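Local coordinates for protein alpha,alpha-trehalose-phosphate synthase (UDP-forming) (Burkholderia xenovorans, PDB 5V0T) that belongs to glycosyltransferase family 20 of the GT-B clan and is modelled with uridine-5'-diphosphate and 6-O-phosphono-alpha-D-glucopyranose bound, at residues I13-R18 and D134-H139; G44-G49 and P69-T74; W121-L126 and I144-A149. All coordinates share one frame; numbering follows the deposited sequence.

How the contacts relate
Contacts 1 and 2 are strand pairings in one sheet, in which strands 70-78, 45-48, 12-16 and 135-139 lie side by side and parallel. Their centres are about 9 Å apart, and M46 and F48 bond to the backbone of strand 12-16, I14 among its residues. Contact 2 comes entirely between the two segments of contact 1 along the chain. Contact 3, centred about 10 Å from contact 1 and 16 Å from contact 2, joins helices 109-126 and 146-152, which precede and follow strand 135-139. V15, V138 and F48 pack against these helices, so the three contacts join part of the sheet and one helix layer of a GT-B domain.

Contact 1: residues I13-R18 and D134-H139; sequences IIVSNR and DVIWVH. With G6P (6-O-phosphono-alpha-D-glucopyranose), chain J.
The end methyl of I14 is tucked against two rings of the neighbouring strand at once. Its CD1 lies 3.5 Å from H139 NE2, and the same methyl meets the W137 ring at CE3, in both cases obliquely. The isoleucine reaches there because CG1 is anti to the carbonyl carbon (chi1 -67°), with the chain bent again at chi2. H139 in turn places NE2 about 3.1 Å above the plane of the W137 ring, over its centre, while its ND1 is hydrogen-bonded to H164 NE2. F461 stacks on W137 and W457 meets it at an angle, both from helix 454-466.

Under these groups the strands run parallel, 21° apart, and are laced by four backbone bonds: I13 N to V135 O, W137 N to I13 O, V15 N to W137 O, and H139 N to V15 O. The first is almost straight, whereas the last, although short at 2.7 Å between H139 N and V15 O, is bent to 147°. On the reverse face V15 meets the branches of I136 and V138.

Past S16 the first chain turns away, and a water takes over, accepting from N17 N and donating to H139 O. S16 OG donates to R18 O at 2.7 Å and also pairs with W47 NE1. R18 then reaches the ligand: NE donates to G6P O3P at 2.9 Å and NH2 to G6P O1P, with phosphorus in the guanidinium plane at its edge. Y86, D140 and R315 also bond to G6P. The buried ladder thus delivers R18 from the strand's C-terminal end, and two N-H groups gripping separate phosphate oxygens should restrain the phosphate's orientation and probably offset part of its charge.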
ATOM      1  N   ILE A  13       4.365  20.330   3.973  1.00 23.18           N
ATOM      2  CA  ILE A  13       3.662  20.210   2.702  1.00 26.57           C
ATOM      3  C   ILE A  13       3.765  18.760   2.264  1.00 25.42           C
ATOM      4  O   ILE A  13       4.851  18.287   1.922  1.00 22.76           O
ATOM      5  CB  ILE A  13       4.259  21.128   1.629  1.00 25.63           C
ATOM      6  CG1 ILE A  13       4.488  22.553   2.158  1.00 29.52           C
ATOM      7  CG2 ILE A  13       3.397  21.063   0.380  1.00 28.18           C
ATOM      8  CD1 ILE A  13       3.237  23.366   2.409  1.00 31.22           C
ATOM      9  N   ILE A  14       2.643  18.053   2.251  1.00 24.08           N
ATOM     10  CA  ILE A  14       2.570  16.713   1.677  1.00 23.36           C
ATOM     11  C   ILE A  14       2.227  16.828   0.196  1.00 21.31           C
ATOM     12  O   ILE A  14       1.311  17.568  -0.184  1.00 20.60           O
ATOM     13  CB  ILE A  14       1.519  15.861   2.406  1.00 24.05           C
ATOM     14  CG1 ILE A  14       1.953  15.584   3.848  1.00 27.82           C
ATOM     15  CG2 ILE A  14       1.274  14.567   1.632  1.00 26.73           C
ATOM     16  CD1 ILE A  14       3.096  14.603   3.971  1.00 27.09           C
ATOM     17  N   VAL A  15       2.956  16.088  -0.641  1.00 20.83           N
ATOM     18  CA  VAL A  15       2.705  16.007  -2.078  1.00 22.26           C
ATOM     19  C   VAL A  15       2.524  14.538  -2.453  1.00 21.36           C
ATOM     20  O   VAL A  15       3.411  13.719  -2.198  1.00 25.29           O
ATOM     21  CB  VAL A  15       3.856  16.620  -2.893  1.00 22.21           C
ATOM     22  CG1 VAL A  15       3.548  16.542  -4.397  1.00 21.03           C
ATOM     23  CG2 VAL A  15       4.145  18.059  -2.452  1.00 22.65           C
ATOM     24  N   SER A  16       1.393  14.210  -3.079  1.00 20.61           N
ATOM     25  CA  SER A  16       1.159  12.857  -3.581  1.00 20.31           C
ATOM     26  C   SER A  16       0.237  12.959  -4.777  1.00 19.16           C
ATOM     27  O   SER A  16      -0.392  13.990  -5.009  1.00 21.19           O
ATOM     28  CB  SER A  16       0.530  11.946  -2.515  1.00 14.84           C
ATOM     29  OG  SER A  16      -0.740  12.477  -2.129  1.00 17.94           O
ATOM     30  N   ASN A  17       0.146  11.881  -5.546  1.00 16.31           N
ATOM     31  CA  ASN A  17      -0.840  11.879  -6.617  1.00 16.83           C
ATOM     32  C   ASN A  17      -2.243  11.758  -6.037  1.00 20.09           C
ATOM     33  O   ASN A  17      -3.081  12.653  -6.200  1.00 18.64           O
ATOM     34  CB  ASN A  17      -0.577  10.734  -7.598  1.00 17.06           C
ATOM     35  CG  ASN A  17      -1.479  10.824  -8.814  1.00 22.08           C
ATOM     36  OD1 ASN A  17      -1.423  11.797  -9.565  1.00 21.59           O
ATOM     37  ND2 ASN A  17      -2.340   9.828  -8.994  1.00 18.92           N
ATOM     38  N   ARG A  18      -2.511  10.647  -5.357  1.00 19.30           N
ATOM     39  CA  ARG A  18      -3.812  10.406  -4.748  1.00 18.70           C
ATOM     40  C   ARG A  18      -3.931  11.203  -3.455  1.00 18.97           C
ATOM     41  O   ARG A  18      -3.036  11.161  -2.605  1.00 20.61           O
ATOM     42  CB  ARG A  18      -4.000   8.911  -4.467  1.00 17.15           C
ATOM     43  CG  ARG A  18      -5.364   8.577  -3.821  1.00 18.37           C
ATOM     44  CD  ARG A  18      -6.502   8.879  -4.786  1.00 25.31           C
ATOM     45  NE  ARG A  18      -6.606   7.881  -5.852  1.00 22.93           N
ATOM     46  CZ  ARG A  18      -7.386   8.011  -6.922  1.00 24.03           C
ATOM     47  NH1 ARG A  18      -8.101   9.123  -7.087  1.00 26.05           N
ATOM     48  NH2 ARG A  18      -7.451   7.044  -7.832  1.00 24.24           N
ATOM     49  N   ASP A 134       8.723  26.239   4.570  1.00 31.68           N
ATOM     50  CA  ASP A 134       7.989  24.995   4.350  1.00 28.86           C
ATOM     51  C   ASP A 134       8.956  23.821   4.226  1.00 33.61           C
ATOM     52  O   ASP A 134      10.072  23.958   3.714  1.00 34.49           O
ATOM     53  CB  ASP A 134       7.143  25.069   3.072  1.00 25.69           C
ATOM     54  CG  ASP A 134       5.908  25.941   3.207  1.00 31.68           C
ATOM     55  OD1 ASP A 134       5.447  26.234   4.340  1.00 31.00           O
ATOM     56  OD2 ASP A 134       5.391  26.328   2.138  1.00 30.05           O
ATOM     57  N   VAL A 135       8.511  22.654   4.689  1.00 29.63           N
ATOM     58  CA  VAL A 135       9.219  21.391   4.496  1.00 27.69           C
ATOM     59  C   VAL A 135       8.356  20.522   3.587  1.00 25.69           C
ATOM     60  O   VAL A 135       7.177  20.284   3.882  1.00 25.94           O
ATOM     61  CB  VAL A 135       9.503  20.678   5.828  1.00 33.31           C
ATOM     62  CG1 VAL A 135      10.183  19.348   5.565  1.00 27.45           C
ATOM     63  CG2 VAL A 135      10.374  21.536   6.718  1.00 42.07           C
ATOM     64  N   ILE A 136       8.931  20.068   2.476  1.00 23.46           N
ATOM     65  CA  ILE A 136       8.187  19.394   1.414  1.00 22.12           C
ATOM     66  C   ILE A 136       8.459  17.898   1.478  1.00 23.29           C
ATOM     67  O   ILE A 136       9.618  17.462   1.425  1.00 22.43           O
ATOM     68  CB  ILE A 136       8.556  19.957   0.030  1.00 26.72           C
ATOM     69  CG1 ILE A 136       8.287  21.461  -0.031  1.00 26.45           C
ATOM     70  CG2 ILE A 136       7.791  19.215  -1.064  1.00 21.64           C
ATOM     71  CD1 ILE A 136       8.840  22.130  -1.275  1.00 27.00           C
ATOM     72  N   TRP A 137       7.388  17.107   1.560  1.00 22.51           N
ATOM     73  CA  TRP A 137       7.493  15.653   1.646  1.00 20.79           C
ATOM     74  C   TRP A 137       6.666  15.040   0.521  1.00 18.92           C
ATOM     75  O   TRP A 137       5.430  15.058   0.567  1.00 22.46           O
ATOM     76  CB  TRP A 137       7.031  15.151   3.017  1.00 19.74           C
ATOM     77  CG  TRP A 137       7.304  13.673   3.251  1.00 21.94           C
ATOM     78  CD1 TRP A 137       7.929  12.801   2.395  1.00 24.07           C
ATOM     79  CD2 TRP A 137       6.976  12.913   4.422  1.00 23.97           C
ATOM     80  NE1 TRP A 137       7.985  11.545   2.953  1.00 23.85           N
ATOM     81  CE2 TRP A 137       7.406  11.585   4.194  1.00 15.63           C
ATOM     82  CE3 TRP A 137       6.344  13.221   5.633  1.00 25.04           C
ATOM     83  CZ2 TRP A 137       7.251  10.580   5.139  1.00 18.52           C
ATOM     84  CZ3 TRP A 137       6.173  12.215   6.570  1.00 26.58           C
ATOM     85  CH2 TRP A 137       6.625  10.909   6.318  1.00 21.14           C
ATOM     86  N   VAL A 138       7.350  14.511  -0.487  1.00 19.07           N
ATOM     87  CA  VAL A 138       6.734  13.917  -1.673  1.00 20.23           C
ATOM     88  C   VAL A 138       6.549  12.424  -1.451  1.00 20.42           C
ATOM     89  O   VAL A 138       7.459  11.753  -0.942  1.00 18.63           O
ATOM     90  CB  VAL A 138       7.609  14.188  -2.909  1.00 16.90           C
ATOM     91  CG1 VAL A 138       6.976  13.632  -4.139  1.00 17.28           C
ATOM     92  CG2 VAL A 138       7.854  15.686  -3.037  1.00 16.83           C
ATOM     93  N   HIS A 139       5.391  11.888  -1.864  1.00 14.92           N
ATOM     94  CA  HIS A 139       5.044  10.482  -1.654  1.00 19.33           C
ATOM     95  C   HIS A 139       4.796   9.749  -2.970  1.00 19.72           C
ATOM     96  O   HIS A 139       3.896  10.121  -3.733  1.00 17.48           O
ATOM     97  CB  HIS A 139       3.815  10.357  -0.748  1.00 14.70           C
ATOM     98  CG  HIS A 139       4.098  10.746   0.671  1.00 19.70           C
ATOM     99  ND1 HIS A 139       4.268   9.820   1.677  1.00 21.09           N
ATOM    100  CD2 HIS A 139       4.313  11.959   1.237  1.00 22.44           C
ATOM    101  CE1 HIS A 139       4.547  10.444   2.808  1.00 19.50           C
ATOM    102  NE2 HIS A 139       4.581  11.743   2.569  1.00 24.88           N
TER
HETATM  103  C1  G6P J 502      -1.120   2.103  -3.484  1.00 19.10           C
HETATM  104  C2  G6P J 502      -0.142   3.170  -3.947  1.00 18.06           C
HETATM  105  C3  G6P J 502      -0.745   4.564  -3.760  1.00 15.47           C
HETATM  106  C4  G6P J 502      -2.095   4.627  -4.480  1.00 15.43           C
HETATM  107  C5  G6P J 502      -2.998   3.501  -3.973  1.00 13.76           C
HETATM  108  C6  G6P J 502      -4.371   3.572  -4.643  1.00 14.46           C
HETATM  109  O1  G6P J 502      -1.343   2.316  -2.096  1.00 19.91           O
HETATM  110  O2  G6P J 502       1.093   3.034  -3.222  1.00 19.43           O
HETATM  111  O3  G6P J 502       0.161   5.516  -4.344  1.00 17.51           O
HETATM  112  O4  G6P J 502      -2.735   5.892  -4.210  1.00 18.35           O
HETATM  113  O5  G6P J 502      -2.364   2.230  -4.192  1.00 21.48           O
HETATM  114  O6  G6P J 502      -4.221   3.546  -6.073  1.00 17.34           O
HETATM  115  P   G6P J 502      -4.823   4.752  -6.956  1.00 19.33           P
HETATM  116  O1P G6P J 502      -6.321   4.587  -6.928  1.00 18.95           O
HETATM  117  O2P G6P J 502      -4.186   4.567  -8.305  1.00 19.08           O
HETATM  118  O3P G6P J 502      -4.377   6.012  -6.249  1.00 19.02           O
HETATM  119  O   HOH W   1       1.783   9.487  -5.374  1.00 20.40           O

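Contact 2: residues G44-G49 and P69-T74; sequences GGMWFG and PVTFAT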
ATOM      1  N   GLY A  44      -1.133  18.927  11.212  1.00 29.54           N
ATOM      2  CA  GLY A  44      -1.655  19.923  10.304  1.00 33.52           C
ATOM      3  C   GLY A  44      -0.658  20.191   9.187  1.00 30.05           C
ATOM      4  O   GLY A  44       0.473  19.709   9.193  1.00 24.92           O
ATOM      5  N   GLY A  45      -1.083  20.988   8.209  1.00 29.97           N
ATOM      6  CA  GLY A  45      -0.217  21.286   7.084  1.00 29.28           C
ATOM      7  C   GLY A  45      -1.010  21.374   5.803  1.00 28.87           C
ATOM      8  O   GLY A  45      -2.209  21.653   5.810  1.00 34.08           O
ATOM      9  N   MET A  46      -0.320  21.150   4.694  1.00 26.76           N
ATOM     10  CA  MET A  46      -0.919  21.207   3.371  1.00 24.71           C
ATOM     11  C   MET A  46      -0.778  19.854   2.700  1.00 24.70           C
ATOM     12  O   MET A  46       0.260  19.193   2.823  1.00 25.70           O
ATOM     13  CB  MET A  46      -0.260  22.280   2.494  1.00 28.29           C
ATOM     14  CG  MET A  46      -0.700  22.249   1.041  1.00 31.63           C
ATOM     15  SD  MET A  46      -0.009  23.626   0.084  1.00 38.88           S
ATOM     16  CE  MET A  46      -0.998  24.981   0.708  1.00 33.56           C
ATOM     17  N   TRP A  47      -1.835  19.443   2.003  1.00 24.39           N
ATOM     18  CA  TRP A  47      -1.821  18.243   1.176  1.00 19.71           C
ATOM     19  C   TRP A  47      -2.107  18.682  -0.257  1.00 21.81           C
ATOM     20  O   TRP A  47      -3.221  19.109  -0.572  1.00 26.63           O
ATOM     21  CB  TRP A  47      -2.839  17.213   1.676  1.00 20.91           C
ATOM     22  CG  TRP A  47      -2.623  15.829   1.098  1.00 23.18           C
ATOM     23  CD1 TRP A  47      -1.846  15.495   0.024  1.00 23.71           C
ATOM     24  CD2 TRP A  47      -3.192  14.605   1.575  1.00 24.73           C
ATOM     25  NE1 TRP A  47      -1.909  14.137  -0.202  1.00 24.12           N
ATOM     26  CE2 TRP A  47      -2.732  13.572   0.736  1.00 22.82           C
ATOM     27  CE3 TRP A  47      -4.069  14.291   2.616  1.00 26.53           C
ATOM     28  CZ2 TRP A  47      -3.099  12.237   0.921  1.00 29.50           C
ATOM     29  CZ3 TRP A  47      -4.433  12.965   2.803  1.00 29.13           C
ATOM     30  CH2 TRP A  47      -3.949  11.956   1.956  1.00 29.49           C
ATOM     31  N   PHE A  48      -1.089  18.597  -1.108  1.00 22.29           N
ATOM     32  CA  PHE A  48      -1.166  18.981  -2.510  1.00 25.11           C
ATOM     33  C   PHE A  48      -1.163  17.737  -3.385  1.00 23.45           C
ATOM     34  O   PHE A  48      -0.342  16.833  -3.182  1.00 22.38           O
ATOM     35  CB  PHE A  48       0.023  19.880  -2.877  1.00 23.48           C
ATOM     36  CG  PHE A  48       0.162  20.152  -4.348  1.00 25.69           C
ATOM     37  CD1 PHE A  48      -0.475  21.241  -4.920  1.00 28.28           C
ATOM     38  CD2 PHE A  48       0.964  19.345  -5.149  1.00 26.41           C
ATOM     39  CE1 PHE A  48      -0.331  21.515  -6.276  1.00 35.34           C
ATOM     40  CE2 PHE A  48       1.107  19.603  -6.502  1.00 29.61           C
ATOM     41  CZ  PHE A  48       0.460  20.692  -7.069  1.00 33.83           C
ATOM     42  N   GLY A  49      -2.045  17.703  -4.383  1.00 23.07           N
ATOM     43  CA  GLY A  49      -1.995  16.610  -5.340  1.00 20.61           C
ATOM     44  C   GLY A  49      -3.165  16.630  -6.307  1.00 24.77           C
ATOM     45  O   GLY A  49      -3.821  17.653  -6.501  1.00 23.99           O
ATOM     46  N   PRO A  69      -7.161  21.314  10.473  1.00 40.72           N
ATOM     47  CA  PRO A  69      -5.742  21.686  10.417  1.00 46.45           C
ATOM     48  C   PRO A  69      -5.064  21.399   9.082  1.00 40.17           C
ATOM     49  O   PRO A  69      -3.873  21.695   8.938  1.00 37.35           O
ATOM     50  CB  PRO A  69      -5.135  20.827  11.530  1.00 47.59           C
ATOM     51  CG  PRO A  69      -5.947  19.553  11.454  1.00 44.88           C
ATOM     52  CD  PRO A  69      -7.360  19.997  11.107  1.00 43.23           C
ATOM     53  N   VAL A  70      -5.765  20.840   8.101  1.00 34.94           N
ATOM     54  CA  VAL A  70      -5.171  20.484   6.819  1.00 30.43           C
ATOM     55  C   VAL A  70      -5.720  21.408   5.739  1.00 32.72           C
ATOM     56  O   VAL A  70      -6.933  21.632   5.651  1.00 34.58           O
ATOM     57  CB  VAL A  70      -5.426  19.009   6.467  1.00 32.93           C
ATOM     58  CG1 VAL A  70      -4.878  18.682   5.080  1.00 30.80           C
ATOM     59  CG2 VAL A  70      -4.782  18.122   7.493  1.00 32.49           C
ATOM     60  N   THR A  71      -4.825  21.943   4.922  1.00 29.78           N
ATOM     61  CA  THR A  71      -5.191  22.683   3.725  1.00 32.75           C
ATOM     62  C   THR A  71      -5.024  21.762   2.521  1.00 29.66           C
ATOM     63  O   THR A  71      -3.918  21.288   2.249  1.00 27.58           O
ATOM     64  CB  THR A  71      -4.320  23.928   3.568  1.00 35.59           C
ATOM     65  OG1 THR A  71      -4.475  24.760   4.721  1.00 42.66           O
ATOM     66  CG2 THR A  71      -4.719  24.707   2.326  1.00 37.38           C
ATOM     67  N   PHE A  72      -6.119  21.492   1.814  1.00 32.95           N
ATOM     68  CA  PHE A  72      -6.053  20.680   0.606  1.00 24.54           C
ATOM     69  C   PHE A  72      -5.872  21.587  -0.609  1.00 28.04           C
ATOM     70  O   PHE A  72      -6.581  22.585  -0.766  1.00 30.18           O
ATOM     71  CB  PHE A  72      -7.306  19.815   0.460  1.00 24.85           C
ATOM     72  CG  PHE A  72      -7.394  18.703   1.476  1.00 25.05           C
ATOM     73  CD1 PHE A  72      -8.001  18.910   2.707  1.00 32.78           C
ATOM     74  CD2 PHE A  72      -6.857  17.457   1.204  1.00 28.61           C
ATOM     75  CE1 PHE A  72      -8.083  17.880   3.648  1.00 31.30           C
ATOM     76  CE2 PHE A  72      -6.937  16.422   2.145  1.00 29.32           C
ATOM     77  CZ  PHE A  72      -7.550  16.642   3.363  1.00 28.79           C
ATOM     78  N   ALA A  73      -4.903  21.250  -1.454  1.00 26.48           N
ATOM     79  CA  ALA A  73      -4.634  22.012  -2.671  1.00 28.06           C
ATOM     80  C   ALA A  73      -4.607  20.993  -3.801  1.00 29.10           C
ATOM     81  O   ALA A  73      -3.624  20.262  -3.964  1.00 26.84           O
ATOM     82  CB  ALA A  73      -3.325  22.800  -2.565  1.00 23.41           C
ATOM     83  N   THR A  74      -5.698  20.906  -4.556  1.00 25.50           N
ATOM     84  CA  THR A  74      -5.844  19.833  -5.527  1.00 30.56           C
ATOM     85  C   THR A  74      -6.174  20.403  -6.899  1.00 29.71           C
ATOM     86  O   THR A  74      -6.693  21.517  -7.033  1.00 30.24           O
ATOM     87  CB  THR A  74      -6.916  18.826  -5.097  1.00 25.43           C
ATOM     88  OG1 THR A  74      -8.160  19.498  -4.924  1.00 30.54           O
ATOM     89  CG2 THR A  74      -6.516  18.152  -3.778  1.00 26.85           C
TER
HETATM   90  O   HOH W   2      -3.471  23.858   7.441  1.00 52.85           O
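W47 and F72 lie side by side on one face of the sheet, their side chains pointing the same way and their rings slid so far apart that they barely overlap. The planes differ by 28°, and the rings come closest at one border, W47 CE3 to F72 CE2 (3.6 Å), with W47 CB against the same side of the phenyl. One face of F72 carries V70 CG1, offset toward the rim, and V70 CG1 also approaches W47 CB. V36 and L40 of helix 31-43 pack on W47.

On the reverse face A73 O approaches the F48 ring obliquely, 3.4 Å from CD1, and the A73 methyl packs on the same ring atom. M46 sends CG past T71 O, and the bend at its third torsion (chi3 -74°) swings CE to T71 CG2.

Five backbone bonds join the parallel strands, alternating in direction from G45 N to P69 O through to G49 N to A73 O. G44 leaves helix 31-43 with positive phi, and its CA comes 3.2 Å from P69 O. A water there lies within hydrogen-bonding distance of P69 O, G45 O and T71 OG1; having two protons, it cannot donate to all three at once. T71 OG1 also pairs with E66 OE1.

Strand 45-48 is the second strand of a beta-alpha-beta unit with strand 12-16 and helix 31-43. The link from it to strand 70-78 instead runs through short strands without a helix, the last, 63-67, antiparallel to 70-78: an elaborated margin on the parallel, Rossmann-like sheet of a GT-B domain.

Contact 3: residues W121-L126 and I144-A149; sequences WLAQQL and IPFAQA
The last turns of helix 109-126 pass the first turn of helix 146-152 closely at A123 and A149, whose CA atoms are 6.3 Å apart. Two alanines allow this: their CB methyls meet at 3.9 Å.

Beside them F146 reaches across as the main side chain, its CG anti to the backbone N (chi1 -156°). A123 CB sits over one face of the ring, 4.2 Å from the F146 centroid, in a CH-pi contact 25° off the normal. The ring presses on the backbone, with CE1 3.5 Å from A123 N. The two leucines border it in its plane: L122 CB at CE1, and L126 CD2 at CE2, 3.7 Å away. L126 crosses the phenyl at about a right angle and, like F146, packs on strand 12-16, CD2 on V15 and CD1 on I13. The side chains meet through apolar groups alone.

P145 occupies the N-cap position, and its O accepts the bond from A149 N that closes the first turn. Helix, strand 135-139 and helix follow in sequence; both helices cover the V15 face of the sheet while helices 31-43 and 454-466 cover the I14 face, the three-layer alpha/beta/alpha build of a Rossmann-like GT-B domain.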
ATOM      1  N   TRP A 121       4.854  20.238 -14.481  1.00 25.54           N
ATOM      2  CA  TRP A 121       3.655  21.078 -14.430  1.00 29.63           C
ATOM      3  C   TRP A 121       3.066  21.123 -13.021  1.00 29.20           C
ATOM      4  O   TRP A 121       2.661  22.191 -12.535  1.00 24.24           O
ATOM      5  CB  TRP A 121       2.620  20.554 -15.431  1.00 29.61           C
ATOM      6  CG  TRP A 121       1.295  21.255 -15.371  1.00 28.40           C
ATOM      7  CD1 TRP A 121       0.999  22.487 -15.866  1.00 31.48           C
ATOM      8  CD2 TRP A 121       0.082  20.751 -14.795  1.00 31.61           C
ATOM      9  NE1 TRP A 121      -0.323  22.792 -15.631  1.00 31.54           N
ATOM     10  CE2 TRP A 121      -0.909  21.744 -14.971  1.00 31.71           C
ATOM     11  CE3 TRP A 121      -0.263  19.559 -14.145  1.00 26.29           C
ATOM     12  CZ2 TRP A 121      -2.222  21.582 -14.517  1.00 25.88           C
ATOM     13  CZ3 TRP A 121      -1.564  19.395 -13.697  1.00 26.12           C
ATOM     14  CH2 TRP A 121      -2.530  20.403 -13.888  1.00 27.12           C
ATOM     15  N   LEU A 122       3.015  19.972 -12.351  1.00 22.68           N
ATOM     16  CA  LEU A 122       2.533  19.920 -10.975  1.00 28.19           C
ATOM     17  C   LEU A 122       3.446  20.701 -10.046  1.00 28.27           C
ATOM     18  O   LEU A 122       2.973  21.431  -9.167  1.00 25.77           O
ATOM     19  CB  LEU A 122       2.422  18.464 -10.512  1.00 24.34           C
ATOM     20  CG  LEU A 122       1.243  17.612 -10.985  1.00 28.75           C
ATOM     21  CD1 LEU A 122       1.429  16.160 -10.539  1.00 28.79           C
ATOM     22  CD2 LEU A 122      -0.081  18.154 -10.452  1.00 24.70           C
ATOM     23  N   ALA A 123       4.763  20.572 -10.224  1.00 23.65           N
ATOM     24  CA  ALA A 123       5.671  21.371  -9.412  1.00 22.66           C
ATOM     25  C   ALA A 123       5.423  22.864  -9.618  1.00 29.39           C
ATOM     26  O   ALA A 123       5.438  23.638  -8.655  1.00 29.11           O
ATOM     27  CB  ALA A 123       7.119  21.001  -9.736  1.00 24.61           C
ATOM     28  N   GLN A 124       5.160  23.283 -10.865  1.00 30.29           N
ATOM     29  CA  GLN A 124       4.856  24.689 -11.141  1.00 32.37           C
ATOM     30  C   GLN A 124       3.592  25.145 -10.418  1.00 31.30           C
ATOM     31  O   GLN A 124       3.487  26.305 -10.000  1.00 26.91           O
ATOM     32  CB  GLN A 124       4.690  24.929 -12.644  1.00 38.61           C
ATOM     33  CG  GLN A 124       5.976  25.184 -13.417  1.00 52.20           C
ATOM     34  CD  GLN A 124       6.927  26.144 -12.713  1.00 55.96           C
ATOM     35  OE1 GLN A 124       6.526  27.191 -12.202  1.00 60.09           O
ATOM     36  NE2 GLN A 124       8.199  25.780 -12.683  1.00 56.10           N
ATOM     37  N   GLN A 125       2.604  24.264 -10.300  1.00 30.17           N
ATOM     38  CA  GLN A 125       1.396  24.624  -9.573  1.00 33.31           C
ATOM     39  C   GLN A 125       1.679  24.786  -8.083  1.00 32.97           C
ATOM     40  O   GLN A 125       1.058  25.626  -7.422  1.00 31.22           O
ATOM     41  CB  GLN A 125       0.313  23.566  -9.804  1.00 33.52           C
ATOM     42  CG  GLN A 125      -0.083  23.376 -11.251  1.00 32.84           C
ATOM     43  CD  GLN A 125      -0.520  24.664 -11.911  1.00 48.31           C
ATOM     44  OE1 GLN A 125      -0.042  25.005 -12.988  1.00 56.42           O
ATOM     45  NE2 GLN A 125      -1.434  25.386 -11.273  1.00 51.33           N
ATOM     46  N   LEU A 126       2.615  24.003  -7.545  1.00 28.74           N
ATOM     47  CA  LEU A 126       2.917  24.072  -6.120  1.00 23.83           C
ATOM     48  C   LEU A 126       3.720  25.323  -5.763  1.00 28.03           C
ATOM     49  O   LEU A 126       3.481  25.931  -4.710  1.00 26.30           O
ATOM     50  CB  LEU A 126       3.656  22.802  -5.686  1.00 22.24           C
ATOM     51  CG  LEU A 126       4.113  22.743  -4.228  1.00 27.16           C
ATOM     52  CD1 LEU A 126       2.897  22.782  -3.300  1.00 23.84           C
ATOM     53  CD2 LEU A 126       5.017  21.514  -3.949  1.00 25.23           C
ATOM     54  N   ILE A 144       8.563  10.610  -8.632  1.00 19.72           N
ATOM     55  CA  ILE A 144      10.026  10.469  -8.569  1.00 16.62           C
ATOM     56  C   ILE A 144      10.758  11.697  -9.122  1.00 16.95           C
ATOM     57  O   ILE A 144      11.753  12.113  -8.510  1.00 19.53           O
ATOM     58  CB  ILE A 144      10.464   9.182  -9.279  1.00 18.51           C
ATOM     59  CG1 ILE A 144      10.064   7.960  -8.428  1.00 19.79           C
ATOM     60  CG2 ILE A 144      11.993   9.184  -9.583  1.00 17.71           C
ATOM     61  CD1 ILE A 144      10.159   6.602  -9.179  1.00 15.36           C
ATOM     62  N   PRO A 145      10.336  12.327 -10.227  1.00 20.82           N
ATOM     63  CA  PRO A 145      11.056  13.511 -10.735  1.00 19.67           C
ATOM     64  C   PRO A 145      10.759  14.820 -10.015  1.00 20.64           C
ATOM     65  O   PRO A 145      11.250  15.856 -10.464  1.00 21.12           O
ATOM     66  CB  PRO A 145      10.581  13.613 -12.200  1.00 18.63           C
ATOM     67  CG  PRO A 145       9.936  12.270 -12.511  1.00 18.78           C
ATOM     68  CD  PRO A 145       9.335  11.855 -11.201  1.00 16.07           C
ATOM     69  N   PHE A 146       9.994  14.809  -8.917  1.00 19.61           N
ATOM     70  CA  PHE A 146       9.420  16.041  -8.381  1.00 19.25           C
ATOM     71  C   PHE A 146      10.470  16.954  -7.756  1.00 19.54           C
ATOM     72  O   PHE A 146      10.397  18.174  -7.917  1.00 22.56           O
ATOM     73  CB  PHE A 146       8.336  15.715  -7.349  1.00 17.91           C
ATOM     74  CG  PHE A 146       7.323  16.812  -7.174  1.00 19.94           C
ATOM     75  CD1 PHE A 146       6.299  16.984  -8.093  1.00 22.44           C
ATOM     76  CD2 PHE A 146       7.388  17.673  -6.088  1.00 24.12           C
ATOM     77  CE1 PHE A 146       5.359  18.001  -7.935  1.00 24.08           C
ATOM     78  CE2 PHE A 146       6.447  18.698  -5.925  1.00 28.34           C
ATOM     79  CZ  PHE A 146       5.436  18.859  -6.855  1.00 22.71           C
ATOM     80  N   ALA A 147      11.427  16.401  -7.002  1.00 21.26           N
ATOM     81  CA  ALA A 147      12.450  17.265  -6.407  1.00 23.94           C
ATOM     82  C   ALA A 147      13.276  17.939  -7.489  1.00 26.19           C
ATOM     83  O   ALA A 147      13.569  19.140  -7.407  1.00 24.00           O
ATOM     84  CB  ALA A 147      13.365  16.473  -5.477  1.00 23.17           C
ATOM     85  N   GLN A 148      13.645  17.175  -8.519  1.00 23.85           N
ATOM     86  CA  GLN A 148      14.412  17.725  -9.634  1.00 23.46           C
ATOM     87  C   GLN A 148      13.671  18.892 -10.278  1.00 24.36           C
ATOM     88  O   GLN A 148      14.258  19.951 -10.533  1.00 24.88           O
ATOM     89  CB  GLN A 148      14.685  16.601 -10.639  1.00 27.86           C
ATOM     90  CG  GLN A 148      15.717  16.865 -11.719  1.00 34.87           C
ATOM     91  CD  GLN A 148      15.751  15.730 -12.743  1.00 40.43           C
ATOM     92  OE1 GLN A 148      14.807  15.565 -13.519  1.00 44.80           O
ATOM     93  NE2 GLN A 148      16.825  14.932 -12.733  1.00 27.79           N
ATOM     94  N   ALA A 149      12.364  18.735 -10.495  1.00 22.85           N
ATOM     95  CA  ALA A 149      11.567  19.821 -11.066  1.00 24.02           C
ATOM     96  C   ALA A 149      11.483  21.016 -10.126  1.00 25.69           C
ATOM     97  O   ALA A 149      11.551  22.170 -10.570  1.00 26.42           O
ATOM     98  CB  ALA A 149      10.163  19.315 -11.401  1.00 27.63           C
TER